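47 KDA membrane antigen (Treponema pallidum, PDB 1O75) binds penicillin and has zinc-dependent carboxypeptidase activity on synthetic depsipeptides, and may act as a D,D-carboxypeptidase that lowers peptidoglycan cross-linking. Local coordinates at the interface of chains A and B. Residues are numbered along the deposited sequence; one frame, centred on the assembly and turned at random. Chains: chain A/B, 47 KDA membrane antigen.

The four contacts belong to one interface between two copies of the protein, which is probably a monomer; a non-lipidated construct is monomeric in solution but crystallises as a homodimer. Contact 1 lies about 25 Å from contact 2, 24 Å from contact 3 and 27 Å from contact 4, measured between the centres of their C-alpha atoms. Contacts 3 and 4 are about 8 Å apart and share B:Arg401, at the end of strand 396-401. B:Ser87 in contact 2 and A:Ser87 in contact 4 both lie near residues 219 and 221 of the other chain, but with different bonds, in keeping with the inexact two-fold.

Contact 1: the interface of chains A and B. Residues chain A 114, 116-118, 245, 290; chain B 234, 242-243, 292.
B:Glu242 N donates to the backbone carbonyl A:Glu116 O at 2.9 Å, nearly straight (171° at H) and on a lone pair, which fixes the B:Glu242 backbone against the loop holding A:Glu116, A:Asp117 and A:Gly118 of this penicillin-binding lipoprotein. From there the glutamate side chain reaches into chain A, with CG anti to its backbone N (chi1 154°) and the chain extended beyond CG. Its carboxylate arrives at the edge of the A:His245 imidazole, at the start of helix 245-252. A:His245 ND1 donates to OE2 of B:Glu242 at 2.8 Å; the acceptor lies in the ring plane, but the donor meets the carboxylate on its syn side and tilted from its plane, the two planes being 43° apart. OE1 of B:Glu242 is almost equally near the same ND1, at 2.9 Å, so the N-H points at the fork of the carboxylate. The ring is clamped within chain A: A:Arg290 CG sits over the centre of one face and A:Leu114 CD2 toward the rim of the other, 3.5 Å above the plane. A:Arg290 runs past B:Glu242 in the opposite direction. B:Pro292 CD covers the middle of its guanidinium, 3.4 Å from A:Arg290 CZ. At the guanidinium edge, A:Arg290 NH1 has a weak bond to B:Leu243 O and holds water 1 at 3.1 Å, which also bonds B:Leu243 N. The arginine's positive charge, with its NE 4.0 Å from B:Glu242 OE1, may favour an ionised glutamate.

Contact 2: the interface of chains A and B. Residues chain A 218-221; chain B 87-88.
B:Ser87 CB lies over one face of the A:Tyr221 ring, 3.9 Å above its plane and offset toward the rim, where it approaches CE1. Beside it, B:Arg88 CB packs on the ring atom CE2 of A:Tyr221 at 3.6 Å, so consecutive residues of a chain B loop meet the same aromatic group of the other copy. The serine methylene also touches A:Gly220 CA at 3.8 Å; this glycine has no side chain, which may let the loop come close to the chain A backbone. Toward one end of the patch the main chains join: A:Gly220 N donates to B:Ser87 O at 3.2 Å, in a somewhat bent bond. At the other end is the phenol. B:Arg88 sets out with CG anti to its backbone N (chi1 -174°), then bends at chi3 and brings its guanidinium round to the A:Tyr221 hydroxyl. The ring and guanidinium planes stand 37° apart, and the phenol oxygen lies in the guanidinium plane, so the arginine meets it edge-on and does not stack on the ring. The ring is thus touched by carbons at both its CE1 and CE2 sides and held by a polar bond at its tip. This loop contact belongs to the homodimer of the crystal, whereas the protein is probably a monomer. B:Arg88 NE donates to A:Tyr221 OH at 3.2 Å with 158° at H, and B:Arg88 NH2 adds a weak bond to the same oxygen.

Contact 3: the interface of chains A and B. Residues chain A 86, 88, 92; chain B 376, 401.
A:Arg88 and B:Arg401 each carry CG anti to the carbonyl carbon (chi1 -63° and -75°) and bend at chi3, which lays their guanidinium groups face to face across the interface. The planes are 7° apart, and the stack is offset, with A:Arg88 CZ 3.6 Å from B:Arg401 CZ. Two like charges meet here, and a carboxylate on each side may offset them. A:Asp86 OD2 takes A:Arg88 NE at 2.7 Å and NH2 of the same arginine, close to the guanidinium plane, so one oxygen receives both donors. Its other oxygen, OD1, accepts A:Arg88 N from above the carboxylate plane. On the chain B side, B:Arg401 NH2 gives a nearly straight bond to B:Asp376 OD1 at 2.9 Å, in its guanidinium plane. Across the boundary the ion pairs are longer: A:Arg88 NH2 to B:Asp376 OD1 is 3.6 Å, and B:Arg401 NE to A:Asp86 OD2 is 3.7 Å. Water 2 links the two carboxylates, lying 2.7 Å from A:Asp86 OD2 and bonded also to B:Asp376 OD1, while B:Arg401 NE holds it at 2.8 Å. A:Lys92, fully extended from strand 91-98, comes tip to tip with B:Asp376; its NZ is 3.9 Å from OD2, and water 3 joins NZ to B:Asp376 O. The alternating charges probably lower the cost of stacking two arginines. For Tp47, the site joins the copies of the crystal dimer through long ion pairs and water.

Contact 4: the interface of chains A and B. Residues chain A 87; chain B 219, 221, 332, 401-402, 405.
A:Ser87 enters a chain B surface formed by B:Leu332, B:Phe402, B:Tyr221, B:Thr219 and B:Arg401, with its small side chain pointing one way and its carbonyl another. Its hydroxyl stands between the backbone N and the carbonyl carbon (chi1 65°), a position that directs OG to the aliphatic part of B:Arg401, 3.8 Å from CG, and leaves the methylene turned to B:Leu332. There A:Ser87 CB touches B:Leu332 CD1 at 3.8 Å, the branch that the leucine extends toward chain A. The serine carbonyl instead faces B:Thr219, whose CB lies 3.5 Å from A:Ser87 O. The side chains of B:Phe402 and B:Phe405 point away, and both residues take part through backbone atoms. Polar contact between the two copies runs through water. Water 5 is 2.6 Å from A:Ser87 OG and gathers B:Phe402 N, B:Phe402 O and B:Phe405 O, a site built largely of main-chain groups. Water 6 links A:Ser87 N, at 2.7 Å, to B:Phe402 O. The B:Tyr221 ring presents its edge, with water 4 in its plane beside the phenol oxygen. B:Leu332 N donates to B:Tyr221 OH at 2.8 Å, almost straight at 174°, and so positions the phenol within chain B. Each polar atom of A:Ser87 thus has a water partner at this crystal-dimer boundary; the carbonyl's is water 4, 2.6 Å from A:Ser87 O and bonded also to B:Tyr221 OH.

Contact 1: the interface of chains A and B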
# COMPACT_ATOMS: atom_id res chain seq x y z
N LEU A 114 -15.48 -14.71 6.04
CA LEU A 114 -14.05 -14.65 5.80
C LEU A 114 -13.46 -15.68 6.75
O LEU A 114 -13.66 -15.59 7.95
CB LEU A 114 -13.52 -13.28 6.17
CG LEU A 114 -12.02 -13.14 5.91
CD1 LEU A 114 -11.80 -13.06 4.41
CD2 LEU A 114 -11.48 -11.90 6.59
N GLU A 116 -10.69 -17.89 8.98
CA GLU A 116 -9.62 -17.49 9.90
C GLU A 116 -8.28 -17.28 9.19
O GLU A 116 -7.43 -16.50 9.65
CB GLU A 116 -9.43 -18.56 10.98
CG GLU A 116 -10.64 -18.73 11.88
CD GLU A 116 -11.03 -17.44 12.54
OE1 GLU A 116 -10.21 -16.88 13.29
OE2 GLU A 116 -12.17 -16.97 12.31
N ASP A 117 -8.10 -17.99 8.09
CA ASP A 117 -6.89 -17.90 7.30
C ASP A 117 -6.94 -16.76 6.26
O ASP A 117 -6.03 -16.63 5.43
CB ASP A 117 -6.64 -19.24 6.61
CG ASP A 117 -7.79 -19.65 5.68
OD1 ASP A 117 -8.83 -18.96 5.65
OD2 ASP A 117 -7.64 -20.67 4.98
N GLY A 118 -7.98 -15.93 6.30
CA GLY A 118 -8.08 -14.83 5.35
C GLY A 118 -8.70 -15.18 4.00
O GLY A 118 -8.72 -14.36 3.09
N HIS A 245 -10.22 -7.24 9.39
CA HIS A 245 -10.30 -7.63 7.99
C HIS A 245 -11.72 -8.16 7.70
O HIS A 245 -12.33 -7.82 6.69
CB HIS A 245 -9.26 -8.72 7.68
CG HIS A 245 -9.11 -9.02 6.22
ND1 HIS A 245 -8.40 -10.11 5.75
CD2 HIS A 245 -9.53 -8.34 5.12
CE1 HIS A 245 -8.39 -10.08 4.42
NE2 HIS A 245 -9.06 -9.02 4.02
N ARG A 290 -6.42 -6.27 3.26
CA ARG A 290 -6.64 -5.72 4.59
C ARG A 290 -6.85 -4.20 4.74
O ARG A 290 -7.29 -3.75 5.80
CB ARG A 290 -5.52 -6.23 5.51
CG ARG A 290 -5.78 -7.66 5.98
CD ARG A 290 -4.61 -8.32 6.68
NE ARG A 290 -3.72 -9.00 5.73
CZ ARG A 290 -2.89 -9.98 6.08
NH1 ARG A 290 -2.86 -10.40 7.34
NH2 ARG A 290 -2.10 -10.55 5.17
N MET B 234 5.94 -11.79 3.83
CA MET B 234 4.59 -11.61 4.37
C MET B 234 4.46 -12.66 5.46
O MET B 234 4.85 -13.82 5.28
CB MET B 234 3.55 -11.84 3.28
CG MET B 234 3.55 -10.75 2.21
SD MET B 234 2.70 -9.27 2.80
CE MET B 234 0.97 -9.88 2.71
N GLU B 242 -4.57 -15.81 9.65
CA GLU B 242 -4.11 -14.53 9.17
C GLU B 242 -3.94 -13.66 10.41
O GLU B 242 -4.74 -13.73 11.35
CB GLU B 242 -5.17 -13.97 8.21
CG GLU B 242 -5.25 -12.48 8.05
CD GLU B 242 -6.44 -12.11 7.17
OE1 GLU B 242 -6.28 -12.09 5.93
OE2 GLU B 242 -7.53 -11.88 7.72
N LEU B 243 -2.90 -12.84 10.43
CA LEU B 243 -2.63 -11.98 11.58
C LEU B 243 -3.56 -10.78 11.61
O LEU B 243 -3.89 -10.22 10.56
CB LEU B 243 -1.19 -11.45 11.53
CG LEU B 243 -0.05 -12.46 11.70
CD1 LEU B 243 1.26 -11.87 11.18
CD2 LEU B 243 0.07 -12.85 13.17
N PRO B 292 1.04 -7.34 7.16
CA PRO B 292 2.07 -8.01 7.97
C PRO B 292 3.32 -8.34 7.17
O PRO B 292 3.65 -9.51 6.92
CB PRO B 292 1.33 -9.24 8.50
CG PRO B 292 0.50 -9.64 7.30
CD PRO B 292 -0.01 -8.30 6.75
O HOH W 1 -1.29 -12.95 7.97

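Contact 2: the interface of chains A and B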
# COMPACT_ATOMS: atom_id res chain seq x y z
N GLY A 218 -8.97 10.62 0.98
CA GLY A 218 -7.86 11.24 0.29
C GLY A 218 -8.10 11.47 -1.18
O GLY A 218 -9.01 10.88 -1.77
N THR A 219 -7.29 12.33 -1.78
CA THR A 219 -7.41 12.62 -3.20
C THR A 219 -6.06 12.43 -3.88
O THR A 219 -5.97 12.57 -5.09
CB THR A 219 -7.89 14.07 -3.45
OG1 THR A 219 -6.97 14.99 -2.85
CG2 THR A 219 -9.26 14.29 -2.84
N GLY A 220 -5.04 12.06 -3.10
CA GLY A 220 -3.71 11.87 -3.65
C GLY A 220 -3.35 10.50 -4.21
O GLY A 220 -2.32 10.35 -4.85
N TYR A 221 -4.17 9.48 -3.95
CA TYR A 221 -3.89 8.15 -4.48
C TYR A 221 -4.57 7.99 -5.82
O TYR A 221 -5.78 8.17 -5.92
CB TYR A 221 -4.43 7.04 -3.56
CG TYR A 221 -3.74 6.89 -2.23
CD1 TYR A 221 -2.35 6.87 -2.13
CD2 TYR A 221 -4.49 6.69 -1.06
CE1 TYR A 221 -1.71 6.65 -0.90
CE2 TYR A 221 -3.87 6.48 0.17
CZ TYR A 221 -2.48 6.46 0.24
OH TYR A 221 -1.85 6.26 1.46
N SER B 87 -1.77 12.25 1.00
CA SER B 87 -2.55 11.55 -0.01
C SER B 87 -3.76 10.80 0.49
O SER B 87 -4.75 10.69 -0.21
CB SER B 87 -1.64 10.55 -0.76
OG SER B 87 -0.72 11.25 -1.57
N ARG B 88 -3.67 10.29 1.71
CA ARG B 88 -4.76 9.52 2.27
C ARG B 88 -5.75 10.40 3.02
O ARG B 88 -6.76 9.91 3.52
CB ARG B 88 -4.19 8.46 3.22
CG ARG B 88 -5.23 7.50 3.77
CD ARG B 88 -4.59 6.51 4.75
NE ARG B 88 -3.37 5.91 4.20
CZ ARG B 88 -2.63 5.00 4.84
NH1 ARG B 88 -3.00 4.56 6.04
NH2 ARG B 88 -1.52 4.54 4.28

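Contact 3: the interface of chains A and B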
# COMPACT_ATOMS: atom_id res chain seq x y z
N ASP A 86 7.33 -15.50 -11.79
CA ASP A 86 8.28 -14.52 -12.31
C ASP A 86 9.36 -14.19 -11.27
O ASP A 86 9.40 -14.79 -10.19
CB ASP A 86 7.55 -13.25 -12.76
CG ASP A 86 6.98 -12.45 -11.59
OD1 ASP A 86 7.11 -12.89 -10.43
OD2 ASP A 86 6.41 -11.37 -11.86
N ARG A 88 9.60 -11.85 -9.28
CA ARG A 88 9.04 -11.25 -8.06
C ARG A 88 8.49 -12.36 -7.16
O ARG A 88 8.17 -12.11 -6.00
CB ARG A 88 7.88 -10.29 -8.37
CG ARG A 88 8.24 -9.08 -9.22
CD ARG A 88 7.00 -8.31 -9.66
NE ARG A 88 6.11 -9.11 -10.51
CZ ARG A 88 4.97 -8.65 -11.05
NH1 ARG A 88 4.59 -7.40 -10.85
NH2 ARG A 88 4.22 -9.46 -11.80
N LYS A 92 1.49 -17.01 -12.22
CA LYS A 92 0.47 -16.69 -13.20
C LYS A 92 0.25 -17.87 -14.13
O LYS A 92 1.17 -18.64 -14.40
CB LYS A 92 0.94 -15.46 -13.99
CG LYS A 92 0.13 -15.11 -15.22
CD LYS A 92 0.79 -13.96 -15.99
CE LYS A 92 -0.06 -13.56 -17.20
NZ LYS A 92 0.52 -12.42 -17.97
N ASP B 376 2.52 -5.90 -16.24
CA ASP B 376 2.97 -7.26 -16.51
C ASP B 376 2.58 -7.78 -17.89
O ASP B 376 2.00 -8.85 -18.01
CB ASP B 376 2.40 -8.18 -15.44
CG ASP B 376 3.16 -9.48 -15.34
OD1 ASP B 376 4.41 -9.41 -15.34
OD2 ASP B 376 2.52 -10.55 -15.25
N ARG B 401 11.15 -7.40 -16.53
CA ARG B 401 11.46 -8.51 -15.65
C ARG B 401 11.89 -9.70 -16.51
O ARG B 401 11.15 -10.14 -17.39
CB ARG B 401 10.23 -8.89 -14.82
CG ARG B 401 9.95 -7.92 -13.68
CD ARG B 401 8.79 -8.40 -12.83
NE ARG B 401 7.51 -8.25 -13.51
CZ ARG B 401 6.86 -7.09 -13.65
NH1 ARG B 401 7.36 -5.97 -13.15
NH2 ARG B 401 5.70 -7.06 -14.31
O HOH W 2 6.42 -10.66 -14.44
O HOH W 3 3.19 -11.79 -17.98

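Contact 4: the interface of chains A and B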
# COMPACT_ATOMS: atom_id res chain seq x y z
N SER A 87 10.23 -13.24 -11.60
CA SER A 87 11.32 -12.86 -10.71
C SER A 87 10.88 -12.20 -9.39
O SER A 87 11.71 -12.01 -8.50
CB SER A 87 12.28 -11.92 -11.44
OG SER A 87 11.62 -10.71 -11.76
N THR B 219 10.09 -10.87 -4.07
CA THR B 219 11.44 -10.43 -4.38
C THR B 219 11.39 -9.23 -5.33
O THR B 219 10.57 -9.20 -6.25
CB THR B 219 12.25 -11.58 -5.02
OG1 THR B 219 12.45 -12.60 -4.04
CG2 THR B 219 13.61 -11.11 -5.49
N TYR B 221 13.92 -5.83 -7.28
CA TYR B 221 15.26 -5.37 -7.60
C TYR B 221 15.41 -3.84 -7.69
O TYR B 221 16.52 -3.31 -7.67
CB TYR B 221 15.75 -6.04 -8.90
CG TYR B 221 15.85 -7.54 -8.78
CD1 TYR B 221 14.75 -8.36 -9.06
CD2 TYR B 221 17.01 -8.14 -8.30
CE1 TYR B 221 14.81 -9.74 -8.85
CE2 TYR B 221 17.09 -9.51 -8.09
CZ TYR B 221 15.98 -10.31 -8.36
OH TYR B 221 16.06 -11.67 -8.11
N LEU B 332 18.46 -13.14 -8.35
CA LEU B 332 19.00 -13.42 -9.67
C LEU B 332 20.20 -12.58 -10.07
O LEU B 332 20.41 -11.49 -9.54
CB LEU B 332 17.89 -13.23 -10.71
CG LEU B 332 16.75 -14.25 -10.55
CD1 LEU B 332 15.54 -13.82 -11.34
CD2 LEU B 332 17.25 -15.64 -11.00
N ARG B 401 11.15 -7.40 -16.53
CA ARG B 401 11.46 -8.51 -15.65
C ARG B 401 11.89 -9.70 -16.51
O ARG B 401 11.15 -10.14 -17.39
CB ARG B 401 10.23 -8.89 -14.82
CG ARG B 401 9.95 -7.92 -13.68
CD ARG B 401 8.79 -8.40 -12.83
NE ARG B 401 7.51 -8.25 -13.51
CZ ARG B 401 6.86 -7.09 -13.65
NH1 ARG B 401 7.36 -5.97 -13.15
NH2 ARG B 401 5.70 -7.06 -14.31
N PHE B 402 13.10 -10.20 -16.27
CA PHE B 402 13.60 -11.35 -17.01
C PHE B 402 13.37 -12.61 -16.18
O PHE B 402 13.07 -12.54 -14.99
CB PHE B 402 15.09 -11.22 -17.30
CG PHE B 402 15.48 -9.92 -17.92
CD1 PHE B 402 15.95 -8.87 -17.14
CD2 PHE B 402 15.39 -9.74 -19.30
CE1 PHE B 402 16.35 -7.67 -17.72
CE2 PHE B 402 15.78 -8.54 -19.90
CZ PHE B 402 16.26 -7.50 -19.10
N PHE B 405 17.32 -13.19 -14.79
CA PHE B 405 18.09 -12.04 -14.33
C PHE B 405 17.25 -11.06 -13.52
O PHE B 405 16.02 -11.04 -13.63
CB PHE B 405 18.68 -11.27 -15.52
CG PHE B 405 19.57 -12.10 -16.40
CD1 PHE B 405 19.03 -12.85 -17.44
CD2 PHE B 405 20.94 -12.12 -16.20
CE1 PHE B 405 19.85 -13.61 -18.27
CE2 PHE B 405 21.77 -12.87 -17.01
CZ PHE B 405 21.22 -13.62 -18.06
O HOH W 4 13.97 -13.16 -8.08
O HOH W 5 13.40 -9.89 -13.54
O HOH W 6 10.52 -12.84 -14.26